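Local atomic coordinates of acyl-CoA Binding Protein (Moniliophthora perniciosa, PDB entry 3FP5), a protein that probably binds long-chain acyl-CoA esters inside the cell and serves as a carrier and reservoir for them in fatty acid metabolism. Residues A6-I14 against K98-A106; E30-A41 against Y77-I87. All coordinates share one frame; numbering follows the deposited sequence. Where two conformers were deposited one is given.

Contact 1. Residues A6-I14 against K98-A106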
loop_
_atom_site.group_PDB
_atom_site.type_symbol
_atom_site.label_atom_id
_atom_site.label_comp_id
_atom_site.label_asym_id
_atom_site.label_seq_id
_atom_site.Cartn_x
_atom_site.Cartn_y
_atom_site.Cartn_z
ATOM N N ALA A 6 7.166 10.357 6.001
ATOM C CA ALA A 6 8.466 9.717 5.774
ATOM C C ALA A 6 8.364 8.197 5.867
ATOM O O ALA A 6 8.949 7.465 5.048
ATOM C CB ALA A 6 9.499 10.242 6.767
ATOM N N LYS A 7 7.639 7.708 6.872
ATOM C CA LYS A 7 7.489 6.262 7.003
ATOM C C LYS A 7 6.639 5.692 5.857
ATOM O O LYS A 7 6.924 4.610 5.326
ATOM C CB LYS A 7 6.914 5.883 8.366
ATOM C CG LYS A 7 7.946 5.983 9.496
ATOM C CD LYS A 7 7.374 5.458 10.792
ATOM C CE LYS A 7 8.271 5.806 11.973
ATOM N NZ LYS A 7 9.634 5.211 11.852
ATOM N N PHE A 8 5.598 6.422 5.465
ATOM C CA PHE A 8 4.834 6.050 4.275
ATOM C C PHE A 8 5.737 5.975 3.044
ATOM O O PHE A 8 5.699 4.996 2.300
ATOM C CB PHE A 8 3.701 7.058 4.043
ATOM C CG PHE A 8 3.010 6.904 2.714
ATOM C CD1 PHE A 8 2.120 5.859 2.501
ATOM C CD2 PHE A 8 3.270 7.792 1.671
ATOM C CE1 PHE A 8 1.469 5.710 1.265
ATOM C CE2 PHE A 8 2.634 7.649 0.421
ATOM C CZ PHE A 8 1.729 6.612 0.221
ATOM N N ASP A 9 6.558 6.998 2.828
ATOM C CA ASP A 9 7.398 7.027 1.629
ATOM C C ASP A 9 8.398 5.854 1.636
ATOM O O ASP A 9 8.649 5.230 0.603
ATOM C CB ASP A 9 8.113 8.374 1.501
ATOM C CG ASP A 9 7.156 9.525 1.155
ATOM O OD1 ASP A 9 6.032 9.261 0.698
ATOM O OD2 ASP A 9 7.548 10.690 1.320
ATOM N N LYS A 10 8.938 5.529 2.803
ATOM C CA LYS A 10 9.844 4.376 2.898
ATOM C C LYS A 10 9.098 3.073 2.570
ATOM O O LYS A 10 9.602 2.220 1.824
ATOM C CB LYS A 10 10.488 4.313 4.290
ATOM C CG LYS A 10 11.509 3.179 4.494
ATOM C CD LYS A 10 12.613 3.153 3.417
ATOM C CE LYS A 10 13.487 4.396 3.471
ATOM N NZ LYS A 10 14.650 4.359 2.537
ATOM N N ALA A 11 7.895 2.916 3.110
ATOM C CA ALA A 11 7.071 1.749 2.815
ATOM C C ALA A 11 6.809 1.609 1.307
ATOM O O ALA A 11 6.886 0.506 0.761
ATOM C CB ALA A 11 5.746 1.803 3.589
ATOM N N VAL A 12 6.481 2.721 0.650
ATOM C CA VAL A 12 6.233 2.727 -0.791
ATOM C C VAL A 12 7.481 2.261 -1.556
ATOM O O VAL A 12 7.393 1.435 -2.460
ATOM C CB VAL A 12 5.824 4.134 -1.267
ATOM C CG1 VAL A 12 5.844 4.235 -2.799
ATOM C CG2 VAL A 12 4.442 4.478 -0.723
ATOM N N GLU A 13 8.640 2.793 -1.183
ATOM C CA GLU A 13 9.893 2.389 -1.809
ATOM C C GLU A 13 10.095 0.886 -1.684
ATOM O O GLU A 13 10.508 0.223 -2.636
ATOM C CB GLU A 13 11.068 3.127 -1.165
ATOM C CG GLU A 13 12.399 2.736 -1.738
ATOM C CD GLU A 13 13.559 3.396 -1.018
ATOM O OE1 GLU A 13 13.308 4.134 -0.024
ATOM O OE2 GLU A 13 14.709 3.174 -1.461
ATOM N N ILE A 14 9.805 0.352 -0.500
ATOM C CA ILE A 14 9.958 -1.082 -0.256
ATOM C C ILE A 14 8.972 -1.893 -1.108
ATOM O O ILE A 14 9.360 -2.840 -1.785
ATOM C CB ILE A 14 9.803 -1.414 1.246
ATOM C CG1 ILE A 14 11.024 -0.890 2.014
ATOM C CG2 ILE A 14 9.634 -2.915 1.457
ATOM C CD1 ILE A 14 10.824 -0.830 3.502
ATOM N N LYS A 98 14.883 -6.907 8.310
ATOM C CA LYS A 98 15.668 -5.750 7.910
ATOM C C LYS A 98 14.762 -4.636 7.381
ATOM O O LYS A 98 14.975 -3.452 7.673
ATOM C CB LYS A 98 16.662 -6.178 6.828
ATOM C CG LYS A 98 17.921 -5.353 6.728
ATOM C CD LYS A 98 18.930 -6.078 5.831
ATOM C CE LYS A 98 20.207 -5.274 5.641
ATOM N NZ LYS A 98 20.976 -5.737 4.444
ATOM N N TYR A 99 13.750 -5.006 6.598
ATOM C CA TYR A 99 12.805 -4.019 6.069
ATOM C C TYR A 99 12.000 -3.373 7.186
ATOM O O TYR A 99 11.813 -2.155 7.193
ATOM C CB TYR A 99 11.893 -4.627 5.006
ATOM C CG TYR A 99 12.674 -5.124 3.808
ATOM C CD1 TYR A 99 14.029 -4.831 3.683
ATOM C CD2 TYR A 99 12.072 -5.887 2.821
ATOM C CE1 TYR A 99 14.767 -5.278 2.606
ATOM C CE2 TYR A 99 12.805 -6.339 1.717
ATOM C CZ TYR A 99 14.155 -6.027 1.627
ATOM O OH TYR A 99 14.918 -6.461 0.564
ATOM N N ILE A 100 11.542 -4.192 8.129
ATOM C CA ILE A 100 10.854 -3.677 9.303
ATOM C C ILE A 100 11.750 -2.656 10.012
ATOM O O ILE A 100 11.307 -1.560 10.368
ATOM C CB ILE A 100 10.470 -4.820 10.254
ATOM C CG1 ILE A 100 9.357 -5.671 9.620
ATOM C CG2 ILE A 100 10.018 -4.263 11.603
ATOM C CD1 ILE A 100 9.009 -6.937 10.371
ATOM N N ALA A 101 13.021 -3.009 10.193
ATOM C CA ALA A 101 13.962 -2.106 10.846
ATOM C C ALA A 101 14.133 -0.775 10.105
ATOM O O ALA A 101 14.263 0.280 10.738
ATOM C CB ALA A 101 15.302 -2.795 11.052
ATOM N N GLU A 102 14.119 -0.811 8.771
ATOM C CA GLU A 102 14.258 0.407 7.966
ATOM C C GLU A 102 13.042 1.308 8.105
ATOM O O GLU A 102 13.164 2.533 8.164
ATOM C CB GLU A 102 14.422 0.077 6.481
ATOM C CG GLU A 102 15.773 -0.418 6.098
ATOM C CD GLU A 102 16.851 0.609 6.343
ATOM O OE1 GLU A 102 17.106 1.482 5.469
ATOM O OE2 GLU A 102 17.442 0.519 7.428
ATOM N N ILE A 103 11.863 0.698 8.139
ATOM C CA ILE A 103 10.635 1.456 8.370
ATOM C C ILE A 103 10.677 2.111 9.755
ATOM O O ILE A 103 10.371 3.298 9.894
ATOM C CB ILE A 103 9.387 0.574 8.199
ATOM C CG1 ILE A 103 9.306 0.042 6.757
ATOM C CG2 ILE A 103 8.121 1.370 8.531
ATOM C CD1 ILE A 103 8.316 -1.094 6.570
ATOM N N GLU A 104 11.063 1.379 10.744
ATOM C CA GLU A 104 11.156 1.904 12.113
ATOM C C GLU A 104 12.079 3.108 12.226
ATOM O O GLU A 104 11.847 4.006 13.045
ATOM C CB GLU A 104 11.644 0.824 13.079
ATOM C CG GLU A 104 11.699 1.262 14.520
ATOM C CD GLU A 104 10.326 1.572 15.076
ATOM O OE1 GLU A 104 9.325 1.209 14.417
ATOM O OE2 GLU A 104 10.248 2.177 16.169
ATOM N N ALA A 105 13.156 3.094 11.474
ATOM C CA ALA A 105 14.171 4.136 11.563
ATOM C C ALA A 105 13.903 5.317 10.631
ATOM O O ALA A 105 14.642 6.297 10.645
ATOM C CB ALA A 105 15.555 3.541 11.271
ATOM N N ALA A 106 12.842 5.214 9.835
ATOM C CA ALA A 106 12.490 6.249 8.862
ATOM C C ALA A 106 11.865 7.466 9.542
ATOM O O ALA A 106 11.097 7.322 10.481
ATOM C CB ALA A 106 11.535 5.688 7.821
HETATM O O HOH W 1 16.093 2.030 3.033
#

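Contact 2. Residues E30-A41 against Y77-I87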
loop_
_atom_site.group_PDB
_atom_site.type_symbol
_atom_site.label_atom_id
_atom_site.label_comp_id
_atom_site.label_asym_id
_atom_site.label_seq_id
_atom_site.Cartn_x
_atom_site.Cartn_y
_atom_site.Cartn_z
ATOM N N GLU A 30 -3.827 -7.915 -1.332
ATOM C CA GLU A 30 -2.934 -6.996 -0.625
ATOM C C GLU A 30 -2.406 -5.893 -1.555
ATOM O O GLU A 30 -2.190 -4.754 -1.133
ATOM C CB GLU A 30 -1.797 -7.766 0.067
ATOM C CG GLU A 30 -2.269 -8.511 1.327
ATOM C CD GLU A 30 -1.278 -9.539 1.856
ATOM O OE1 GLU A 30 -0.395 -9.984 1.092
ATOM O OE2 GLU A 30 -1.386 -9.906 3.053
ATOM N N GLN A 31 -2.211 -6.220 -2.827
ATOM C CA GLN A 31 -1.746 -5.213 -3.771
ATOM C C GLN A 31 -2.840 -4.173 -4.033
ATOM O O GLN A 31 -2.559 -2.983 -4.156
ATOM C CB GLN A 31 -1.282 -5.858 -5.075
ATOM C CG GLN A 31 0.021 -6.643 -4.938
ATOM C CD GLN A 31 1.246 -5.746 -4.789
ATOM O OE1 GLN A 31 1.135 -4.519 -4.714
ATOM N NE2 GLN A 31 2.426 -6.359 -4.756
ATOM N N LEU A 32 -4.086 -4.627 -4.110
ATOM C CA LEU A 32 -5.208 -3.700 -4.226
ATOM C C LEU A 32 -5.292 -2.811 -2.980
ATOM O O LEU A 32 -5.606 -1.627 -3.067
ATOM C CB LEU A 32 -6.515 -4.463 -4.428
ATOM C CG LEU A 32 -6.723 -4.947 -5.864
ATOM C CD1 LEU A 32 -7.906 -5.891 -5.937
ATOM C CD2 LEU A 32 -6.903 -3.770 -6.820
ATOM N N TYR A 33 -4.994 -3.392 -1.822
ATOM C CA TYR A 33 -5.024 -2.650 -0.566
ATOM C C TYR A 33 -3.940 -1.570 -0.572
ATOM O O TYR A 33 -4.182 -0.408 -0.221
ATOM C CB TYR A 33 -4.836 -3.627 0.597
ATOM C CG TYR A 33 -5.055 -3.055 1.975
ATOM C CD1 TYR A 33 -6.218 -3.336 2.699
ATOM C CD2 TYR A 33 -4.085 -2.254 2.570
ATOM C CE1 TYR A 33 -6.400 -2.829 3.983
ATOM C CE2 TYR A 33 -4.263 -1.740 3.840
ATOM C CZ TYR A 33 -5.420 -2.028 4.544
ATOM O OH TYR A 33 -5.577 -1.509 5.820
ATOM N N PHE A 34 -2.733 -1.955 -0.974
ATOM C CA PHE A 34 -1.659 -0.982 -1.132
ATOM C C PHE A 34 -2.040 0.097 -2.144
ATOM O O PHE A 34 -1.775 1.280 -1.926
ATOM C CB PHE A 34 -0.366 -1.661 -1.595
ATOM C CG PHE A 34 0.391 -2.374 -0.495
ATOM C CD1 PHE A 34 0.694 -1.729 0.700
ATOM C CD2 PHE A 34 0.840 -3.675 -0.686
ATOM C CE1 PHE A 34 1.411 -2.393 1.701
ATOM C CE2 PHE A 34 1.563 -4.341 0.306
ATOM C CZ PHE A 34 1.843 -3.695 1.498
ATOM N N TYR A 35 -2.653 -0.313 -3.254
ATOM C CA TYR A 35 -3.012 0.635 -4.307
ATOM C C TYR A 35 -3.961 1.699 -3.775
ATOM O O TYR A 35 -3.734 2.902 -3.962
ATOM C CB TYR A 35 -3.675 -0.059 -5.507
ATOM C CG TYR A 35 -4.075 0.934 -6.584
ATOM C CD1 TYR A 35 -3.133 1.433 -7.469
ATOM C CD2 TYR A 35 -5.383 1.416 -6.677
ATOM C CE1 TYR A 35 -3.480 2.357 -8.443
ATOM C CE2 TYR A 35 -5.741 2.339 -7.647
ATOM C CZ TYR A 35 -4.784 2.806 -8.528
ATOM O OH TYR A 35 -5.122 3.728 -9.490
ATOM N N LYS A 36 -5.023 1.251 -3.111
ATOM C CA LYS A 36 -6.082 2.172 -2.731
ATOM C C LYS A 36 -5.548 3.203 -1.733
ATOM O O LYS A 36 -5.844 4.396 -1.847
ATOM C CB LYS A 36 -7.330 1.432 -2.210
ATOM C CG LYS A 36 -7.226 0.856 -0.802
ATOM C CD LYS A 36 -8.357 -0.137 -0.544
ATOM C CE LYS A 36 -8.332 -0.647 0.890
ATOM N NZ LYS A 36 -9.262 -1.793 1.105
ATOM N N TYR A 37 -4.717 2.759 -0.793
ATOM C CA TYR A 37 -4.169 3.706 0.176
ATOM C C TYR A 37 -3.021 4.534 -0.398
ATOM O O TYR A 37 -2.800 5.669 0.031
ATOM C CB TYR A 37 -3.803 3.028 1.503
ATOM C CG TYR A 37 -5.038 2.704 2.308
ATOM C CD1 TYR A 37 -5.903 3.719 2.722
ATOM C CD2 TYR A 37 -5.368 1.387 2.626
ATOM C CE1 TYR A 37 -7.036 3.435 3.453
ATOM C CE2 TYR A 37 -6.519 1.094 3.343
ATOM C CZ TYR A 37 -7.351 2.130 3.754
ATOM O OH TYR A 37 -8.497 1.866 4.470
ATOM N N PHE A 38 -2.291 3.979 -1.369
ATOM C CA PHE A 38 -1.298 4.781 -2.061
ATOM C C PHE A 38 -1.947 5.989 -2.750
ATOM O O PHE A 38 -1.489 7.114 -2.590
ATOM C CB PHE A 38 -0.496 3.964 -3.071
ATOM C CG PHE A 38 0.436 4.808 -3.892
ATOM C CD1 PHE A 38 1.677 5.186 -3.390
ATOM C CD2 PHE A 38 0.062 5.252 -5.154
ATOM C CE1 PHE A 38 2.535 5.973 -4.142
ATOM C CE2 PHE A 38 0.912 6.045 -5.909
ATOM C CZ PHE A 38 2.149 6.410 -5.407
ATOM N N LYS A 39 -3.010 5.746 -3.514
ATOM C CA LYS A 39 -3.718 6.838 -4.168
ATOM C C LYS A 39 -4.307 7.796 -3.137
ATOM O O LYS A 39 -4.159 9.010 -3.252
ATOM C CB LYS A 39 -4.804 6.295 -5.095
ATOM C CG LYS A 39 -4.255 5.377 -6.155
ATOM C CD LYS A 39 -3.284 6.122 -7.063
ATOM C CE LYS A 39 -4.005 7.167 -7.893
ATOM N NZ LYS A 39 -3.130 7.657 -9.008
ATOM N N GLN A 40 -4.949 7.244 -2.114
ATOM C CA GLN A 40 -5.612 8.072 -1.103
ATOM C C GLN A 40 -4.605 8.940 -0.333
ATOM O O GLN A 40 -4.923 10.056 0.103
ATOM C CB GLN A 40 -6.418 7.190 -0.149
ATOM C CG GLN A 40 -7.412 7.956 0.728
ATOM C CD GLN A 40 -8.571 8.578 -0.059
ATOM O OE1 GLN A 40 -8.866 8.147 -1.178
ATOM N NE2 GLN A 40 -9.219 9.583 0.515
ATOM N N ALA A 41 -3.388 8.423 -0.169
ATOM C CA ALA A 41 -2.348 9.135 0.585
ATOM C C ALA A 41 -1.680 10.242 -0.221
ATOM O O ALA A 41 -1.116 11.178 0.345
ATOM C CB ALA A 41 -1.276 8.151 1.088
ATOM N N TYR A 77 -1.630 6.879 5.160
ATOM C CA TYR A 77 -0.238 6.587 5.536
ATOM C C TYR A 77 -0.177 5.413 6.498
ATOM O O TYR A 77 0.607 4.481 6.311
ATOM C CB TYR A 77 0.409 7.765 6.266
ATOM C CG TYR A 77 0.670 9.009 5.452
ATOM C CD1 TYR A 77 0.707 8.975 4.062
ATOM C CD2 TYR A 77 0.907 10.226 6.091
ATOM C CE1 TYR A 77 0.957 10.132 3.325
ATOM C CE2 TYR A 77 1.155 11.378 5.367
ATOM C CZ TYR A 77 1.175 11.329 3.986
ATOM O OH TYR A 77 1.433 12.480 3.270
ATOM N N GLN A 78 -1.001 5.481 7.537
ATOM C CA GLN A 78 -0.980 4.488 8.603
ATOM C C GLN A 78 -1.373 3.099 8.097
ATOM O O GLN A 78 -0.684 2.110 8.357
ATOM C CB GLN A 78 -1.908 4.919 9.734
ATOM C CG GLN A 78 -1.935 3.923 10.869
ATOM C CD GLN A 78 -3.028 4.218 11.867
ATOM O OE1 GLN A 78 -3.952 4.986 11.588
ATOM N NE2 GLN A 78 -2.929 3.609 13.043
ATOM N N LYS A 79 -2.481 3.033 7.364
ATOM C CA LYS A 79 -2.976 1.772 6.835
ATOM C C LYS A 79 -1.978 1.121 5.875
ATOM O O LYS A 79 -1.795 -0.097 5.888
ATOM C CB LYS A 79 -4.321 1.994 6.135
ATOM C CG LYS A 79 -5.445 2.359 7.097
ATOM C CD LYS A 79 -5.549 1.317 8.195
ATOM C CE LYS A 79 -6.739 1.580 9.109
ATOM N NZ LYS A 79 -6.767 0.624 10.254
ATOM N N TYR A 80 -1.344 1.937 5.039
ATOM C CA TYR A 80 -0.378 1.442 4.062
ATOM C C TYR A 80 0.840 0.853 4.788
ATOM O O TYR A 80 1.244 -0.300 4.546
ATOM C CB TYR A 80 0.041 2.582 3.118
ATOM C CG TYR A 80 0.865 2.136 1.930
ATOM C CD1 TYR A 80 0.311 2.049 0.650
ATOM C CD2 TYR A 80 2.206 1.802 2.085
ATOM C CE1 TYR A 80 1.090 1.631 -0.442
ATOM C CE2 TYR A 80 2.980 1.392 1.007
ATOM C CZ TYR A 80 2.422 1.304 -0.248
ATOM O OH TYR A 80 3.223 0.887 -1.297
ATOM N N VAL A 81 1.419 1.643 5.689
ATOM C CA VAL A 81 2.589 1.183 6.447
ATOM C C VAL A 81 2.264 -0.078 7.249
ATOM O O VAL A 81 3.002 -1.072 7.216
ATOM C CB VAL A 81 3.133 2.288 7.382
ATOM C CG1 VAL A 81 4.182 1.709 8.357
ATOM C CG2 VAL A 81 3.707 3.439 6.555
ATOM N N GLU A 82 1.146 -0.049 7.962
ATOM C CA GLU A 82 0.753 -1.193 8.767
ATOM C C GLU A 82 0.530 -2.474 7.955
ATOM O O GLU A 82 0.884 -3.566 8.413
ATOM C CB GLU A 82 -0.475 -0.846 9.606
ATOM C CG GLU A 82 -0.123 0.048 10.777
ATOM C CD GLU A 82 -1.336 0.424 11.593
ATOM O OE1 GLU A 82 -2.467 0.101 11.167
ATOM O OE2 GLU A 82 -1.148 1.041 12.662
ATOM N N LYS A 83 -0.036 -2.352 6.753
ATOM C CA LYS A 83 -0.211 -3.521 5.899
ATOM C C LYS A 83 1.143 -4.119 5.509
ATOM O O LYS A 83 1.318 -5.340 5.502
ATOM C CB LYS A 83 -1.001 -3.179 4.635
ATOM C CG LYS A 83 -1.178 -4.363 3.679
ATOM C CD LYS A 83 -1.849 -5.529 4.382
ATOM C CE LYS A 83 -3.305 -5.200 4.698
ATOM N NZ LYS A 83 -4.001 -6.351 5.323
ATOM N N LEU A 84 2.100 -3.260 5.179
ATOM C CA LEU A 84 3.432 -3.750 4.837
ATOM C C LEU A 84 4.071 -4.424 6.055
ATOM O O LEU A 84 4.673 -5.504 5.945
ATOM C CB LEU A 84 4.316 -2.604 4.331
ATOM C CG LEU A 84 5.760 -3.010 4.029
ATOM C CD1 LEU A 84 5.804 -4.156 2.993
ATOM C CD2 LEU A 84 6.557 -1.808 3.545
ATOM N N LEU A 85 3.947 -3.801 7.227
ATOM C CA LEU A 85 4.517 -4.415 8.432
ATOM C C LEU A 85 3.900 -5.784 8.708
ATOM O O LEU A 85 4.606 -6.732 9.060
ATOM C CB LEU A 85 4.374 -3.499 9.651
ATOM C CG LEU A 85 5.272 -2.263 9.587
ATOM C CD1 LEU A 85 4.981 -1.310 10.730
ATOM C CD2 LEU A 85 6.738 -2.687 9.598
ATOM N N GLU A 86 2.586 -5.883 8.536
ATOM C CA GLU A 86 1.872 -7.143 8.695
ATOM C C GLU A 86 2.498 -8.194 7.789
ATOM O O GLU A 86 2.846 -9.289 8.228
ATOM C CB GLU A 86 0.397 -6.953 8.331
ATOM C CG GLU A 86 -0.409 -8.230 8.295
ATOM C CD GLU A 86 -1.826 -8.005 7.796
ATOM O OE1 GLU A 86 -2.197 -6.836 7.540
ATOM O OE2 GLU A 86 -2.564 -9.001 7.654
ATOM N N ILE A 87 2.660 -7.834 6.520
ATOM C CA ILE A 87 3.194 -8.751 5.520
ATOM C C ILE A 87 4.636 -9.163 5.827
ATOM O O ILE A 87 4.998 -10.331 5.671
ATOM C CB ILE A 87 3.100 -8.139 4.106
ATOM C CG1 ILE A 87 1.653 -8.160 3.628
ATOM C CG2 ILE A 87 4.004 -8.880 3.130
ATOM C CD1 ILE A 87 1.389 -7.254 2.419
HETATM O O HOH W 2 -3.571 -9.083 4.507
HETATM O O HOH W 3 -3.291 -1.984 7.335
HETATM O O HOH W 4 1.529 11.944 0.495
#

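Contact 1. Residues A6-I14 against K98-A106
Segments 6-14 and 98-105 run nearly antiparallel at 153°, their axes approaching to 9.0 Å, and the backbones draw together toward the C terminus of the chain, where the CA of A106 is the one nearest that of K7. Here K7 illustrates how a single lysine can collect the carbonyls left at the last turn of a helix. Its chain stays extended until a bend at chi4 (-61°) turns the ammonium group inward. NZ then donates to I103 O at 2.8 Å, in the carbonyl plane and on a lone pair, while E104 O, also 2.8 Å from NZ, is approached from above its carbonyl plane. A third bond, to A106 O, is less certain, since A106 has two conformers. In the conformer given, I103 O also accepts from A106 N. A leucine in place of this lysine would probably leave E104 O without its ammonium partner and the terminal turn free to fray. One turn on, K10 lays its CG over the backbone of E102 and I103, then bends twice to form a salt bridge with E13; a water takes a hydrogen bond from K10 NZ at 2.8 Å and passes one to E102 OE1. The apolar end belongs to I14, whose CD1 meets I103 CG1 at 3.7 Å, whereas its CG2 comes obliquely to the Y99 ring. I103 and Y99 also rest on helix 73-91, so helix 94-105, a fifth helix added to the four usual in the family, lies on two helices at once. The lysine charge beside the carbonyl end of that helix would probably be favoured by the helix dipole.

Contact 2. Residues E30-A41 against Y77-I87
F34 enters the opposite helix as a knob into the hole made by Y80, K83, L84 and I87. Its edge is turned to the face of Y80: CD1 stands over the centre of the tyrosine ring, the planes are inclined at 52°, and the centroids lie 4.8 Å apart. The far end of the phenylalanine reaches L84 and I87, with CE2 3.6 Å from I87 CD1, and the backbone oxygen of Y80 sits at the ring edge. K83 serves two rings. Its CG leans over the F34 face, and bends at chi2 (57°) and chi3 (69°) fold the chain back until CE lies squarely over Y33, 3.6 Å from the ring centroid. NZ continues above the same face in a cation-pi contact, while also forming a salt bridge to E86 OE1 at 2.9 Å. A water joins this ammonium to E30 OE2; E30 OE1 is taken by the backbone of T27, and the carboxylate lies against I87. Such antiparallel packing of helix 28-42 on helix 73-91, in which the axes of segments 30-41 and 77-87 approach to 8.9 Å, forms a central part of the helical acyl-CoA binding protein fold. Y80 OH bonds a MES molecule, probably from the crystallisation liquor, and K39 adds a long, weak ion pair to it, consistent with a ligand pocket here. On its other face Y33 receives the rim of Y37 through CE2, and one face of Y37 takes K79 CB in a CH-pi contact, 3.6 Å from the ring centroid. K79 and Y37 point the same way, side by side, whereas K79 O meets the Y33 edge in plane. Beyond them A41 CB touches Y77 CD1 at 3.7 Å, and a water links Y77 OH to A41 O.

From the N terminus the chain forms helix 5-17, passes through residues 18-27 to helix 28-42, makes helix 56-66, which packs on helix 28-42, and returns through helix 73-91 and helix 94-105. Contact 2 closes the inner loop, bringing residues 77-87 back to 30-41. Contact 1 closes the outer one, joining residues 98-106 to 6-14 across nearly the whole chain, so contact 2 nests within it and the two do not cross. They nevertheless touch: F8 packs on both A41 and Y77, and I103 on L84. Helix 5-17 and helix 73-91 therefore lie at the junction, tying the added C-terminal helix to the aromatic heart of the fold.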